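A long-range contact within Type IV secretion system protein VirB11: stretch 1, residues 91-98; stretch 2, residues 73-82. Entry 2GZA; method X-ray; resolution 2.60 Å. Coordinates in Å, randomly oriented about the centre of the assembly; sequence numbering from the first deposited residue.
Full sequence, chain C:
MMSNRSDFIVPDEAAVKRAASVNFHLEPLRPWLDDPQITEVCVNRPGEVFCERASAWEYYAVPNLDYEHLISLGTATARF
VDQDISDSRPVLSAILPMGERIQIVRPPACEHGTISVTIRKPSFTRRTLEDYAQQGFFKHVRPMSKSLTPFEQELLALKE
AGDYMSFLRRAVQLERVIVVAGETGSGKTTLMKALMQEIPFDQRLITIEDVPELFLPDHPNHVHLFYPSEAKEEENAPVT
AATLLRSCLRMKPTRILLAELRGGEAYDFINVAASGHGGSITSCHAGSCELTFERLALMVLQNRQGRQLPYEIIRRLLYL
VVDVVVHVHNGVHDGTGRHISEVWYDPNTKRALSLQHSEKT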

# COMPACT_ATOMS: atom_id res chain seq x y z
N VAL C 91 -13.32 30.69 -16.51
CA VAL C 91 -14.43 30.11 -15.76
C VAL C 91 -14.55 30.79 -14.40
O VAL C 91 -13.59 30.83 -13.64
CB VAL C 91 -14.30 28.58 -15.63
CG1 VAL C 91 -15.38 28.02 -14.73
CG2 VAL C 91 -14.38 27.94 -17.01
N LEU C 92 -15.73 31.32 -14.12
CA LEU C 92 -15.96 32.09 -12.90
C LEU C 92 -17.19 31.62 -12.14
O LEU C 92 -18.25 31.44 -12.73
CB LEU C 92 -16.12 33.57 -13.25
CG LEU C 92 -15.90 34.65 -12.18
CD1 LEU C 92 -15.64 35.96 -12.86
CD2 LEU C 92 -17.08 34.81 -11.23
N SER C 93 -17.03 31.41 -10.84
CA SER C 93 -18.15 31.13 -9.94
C SER C 93 -18.26 32.23 -8.91
O SER C 93 -17.25 32.66 -8.34
CB SER C 93 -17.99 29.79 -9.24
OG SER C 93 -18.04 28.73 -10.17
N ALA C 94 -19.48 32.70 -8.67
CA ALA C 94 -19.72 33.80 -7.73
C ALA C 94 -21.10 33.73 -7.09
O ALA C 94 -22.01 33.09 -7.60
CB ALA C 94 -19.53 35.14 -8.42
N ILE C 95 -21.22 34.41 -5.95
CA ILE C 95 -22.49 34.58 -5.27
C ILE C 95 -22.84 36.06 -5.32
O ILE C 95 -22.12 36.90 -4.77
CB ILE C 95 -22.42 34.08 -3.82
CG1 ILE C 95 -22.39 32.55 -3.82
CG2 ILE C 95 -23.60 34.61 -3.01
CD1 ILE C 95 -21.93 31.91 -2.50
N LEU C 96 -23.93 36.38 -6.01
CA LEU C 96 -24.34 37.77 -6.23
C LEU C 96 -25.00 38.40 -4.99
O LEU C 96 -25.40 37.69 -4.06
CB LEU C 96 -25.27 37.86 -7.45
CG LEU C 96 -24.74 37.61 -8.86
CD1 LEU C 96 -25.87 37.56 -9.88
CD2 LEU C 96 -23.70 38.63 -9.29
N PRO C 97 -25.12 39.74 -4.97
CA PRO C 97 -25.63 40.53 -3.84
C PRO C 97 -26.97 40.07 -3.27
O PRO C 97 -27.15 40.11 -2.05
CB PRO C 97 -25.81 41.94 -4.45
CG PRO C 97 -24.86 42.00 -5.58
CD PRO C 97 -24.75 40.60 -6.12
N MET C 98 -27.88 39.65 -4.13
CA MET C 98 -29.20 39.17 -3.70
C MET C 98 -29.21 37.67 -3.40
O MET C 98 -30.28 37.11 -3.13
CB MET C 98 -30.30 39.56 -4.71
CG MET C 98 -30.36 41.04 -5.17
SD MET C 98 -30.90 42.33 -3.98
CE MET C 98 -32.65 42.03 -3.79
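Stretch 2 73-82: LGTATARFVD

Stretch 2 is mostly helix, begun earlier in the chain, and packs across the short strand formed by residues 91-95; D82, with positive phi, has left the helix. The two axes approach to 8.6 Å, and their N-to-C directions differ by 61°, so the helix crosses the strand obliquely while both chains advance in broadly the same sense. Two pairings set the register: the CA of L92 lies 7.3 Å from the CA of A78, and the CA of A94 lies 6.9 Å from the CA of V81. Two steps along the strand thus correspond to three along the helix, close to one turn.

The strand obeys the usual alternation. L92 and A94 point their CA-to-CB bonds toward the helix, S93 points away, and V91 is out of reach. On the helix, T77, F80 and V81 point toward the strand and A78 stands sideways; T75 points away, while A76 and R79 are out of reach. This spacing of three and four residues is what keeps one side of a helix against a neighbour.

At the first pairing the bump belongs to the strand. L92, with chi1 and chi2 both t, extends its side chain into a shallow hollow lined by G74, T77 and A78. Its CD1 lies 3.5 Å from the CB of A78, 4.0 Å from the OG1 of T77 and 3.9 Å from the O of G74. The leucine tip thus rests on the single methyl of A78 and beside the backbone O of G74. The hydroxyl of T77, rotamer p, does not confront the leucine with an unmet polar group, because OG1 donates a hydrogen bond to the O of G74 at 2.6 Å, within the helix.

At the second pairing the sizes reverse. A94 is the small residue and V81 the larger, with the CG2 of V81 resting 3.7 Å from the CB of A94. A leucine meets an alanine at one level and an alanine meets a valine at the next, so neither level sets two bulky side chains against each other.

Beyond the strand, the loop continues the contact. L96 starts sideways, but its end comes nearer the helix, bringing CD2 to 4.0 Å from the CG2 of T77; that threonine therefore borders leucines from both strand and loop. F80, with chi1 t, is the large bump of the helix and lies by the backbone at the strand's end and by the proline of the loop. The O of I95 meets the edge of its ring, 4.0 Å from the CE2 of F80, while the CG of P97 approaches obliquely to 3.7 Å from the CZ of F80. The side chain of I95 itself leads away.

No hydrogen bond crosses between the stretches; the 360 Å² buried, summed over both sides, rests on fit. The rule to read here is local complementarity: a strand leucine sits against the methyl of A78, beside G74 and T77, a strand alanine receives a valine, and an aromatic ring borders the strand's end and P97.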

# COMPACT_ATOMS: atom_id res chain seq x y z
N LEU C 73 -20.31 42.29 -17.75
CA LEU C 73 -20.99 41.57 -16.67
C LEU C 73 -20.01 40.66 -15.94
O LEU C 73 -19.97 40.66 -14.72
CB LEU C 73 -22.19 40.79 -17.20
CG LEU C 73 -22.89 39.79 -16.26
CD1 LEU C 73 -23.40 40.44 -15.00
CD2 LEU C 73 -24.02 39.12 -16.99
N GLY C 74 -19.23 39.90 -16.72
CA GLY C 74 -18.22 39.00 -16.16
C GLY C 74 -17.23 39.71 -15.27
O GLY C 74 -17.05 39.34 -14.11
N THR C 75 -16.60 40.75 -15.81
CA THR C 75 -15.58 41.49 -15.09
C THR C 75 -16.11 42.09 -13.79
O THR C 75 -15.47 42.00 -12.75
CB THR C 75 -14.94 42.60 -15.96
OG1 THR C 75 -15.92 43.58 -16.30
CG2 THR C 75 -14.33 42.00 -17.23
N ALA C 76 -17.30 42.69 -13.87
CA ALA C 76 -17.95 43.29 -12.70
C ALA C 76 -18.18 42.26 -11.60
O ALA C 76 -17.94 42.56 -10.43
CB ALA C 76 -19.25 43.97 -13.10
N THR C 77 -18.62 41.07 -11.99
CA THR C 77 -18.87 40.00 -11.03
C THR C 77 -17.56 39.49 -10.44
O THR C 77 -17.49 39.19 -9.24
CB THR C 77 -19.68 38.84 -11.64
OG1 THR C 77 -18.92 38.21 -12.68
CG2 THR C 77 -21.00 39.33 -12.21
N ALA C 78 -16.53 39.41 -11.28
CA ALA C 78 -15.18 39.04 -10.85
C ALA C 78 -14.68 39.97 -9.76
O ALA C 78 -14.28 39.52 -8.68
CB ALA C 78 -14.22 39.04 -12.04
N ARG C 79 -14.73 41.27 -10.04
CA ARG C 79 -14.34 42.33 -9.11
C ARG C 79 -15.09 42.28 -7.78
O ARG C 79 -14.55 42.66 -6.75
CB ARG C 79 -14.64 43.70 -9.70
CG ARG C 79 -13.83 44.11 -10.91
CD ARG C 79 -14.38 45.42 -11.42
NE ARG C 79 -14.11 45.65 -12.83
CZ ARG C 79 -14.90 46.36 -13.64
NH1 ARG C 79 -16.02 46.91 -13.18
NH2 ARG C 79 -14.57 46.52 -14.91
N PHE C 80 -16.34 41.83 -7.83
CA PHE C 80 -17.20 41.77 -6.65
C PHE C 80 -16.72 40.70 -5.67
O PHE C 80 -16.95 40.81 -4.46
CB PHE C 80 -18.65 41.54 -7.09
CG PHE C 80 -19.67 41.72 -6.00
CD1 PHE C 80 -19.85 42.96 -5.38
CD2 PHE C 80 -20.46 40.66 -5.59
CE1 PHE C 80 -20.79 43.12 -4.37
CE2 PHE C 80 -21.40 40.81 -4.59
CZ PHE C 80 -21.57 42.05 -3.97
N VAL C 81 -16.04 39.70 -6.22
CA VAL C 81 -15.40 38.64 -5.45
C VAL C 81 -13.91 38.95 -5.34
O VAL C 81 -13.19 38.29 -4.61
CB VAL C 81 -15.59 37.27 -6.14
CG1 VAL C 81 -15.14 36.12 -5.24
CG2 VAL C 81 -17.04 37.08 -6.57
N ASP C 82 -13.47 39.99 -6.04
CA ASP C 82 -12.04 40.29 -6.22
C ASP C 82 -11.32 39.13 -6.91
O ASP C 82 -10.48 38.44 -6.31
CB ASP C 82 -11.35 40.69 -4.91
CG ASP C 82 -10.04 41.44 -5.13
OD1 ASP C 82 -9.32 41.14 -6.12
OD2 ASP C 82 -9.73 42.33 -4.32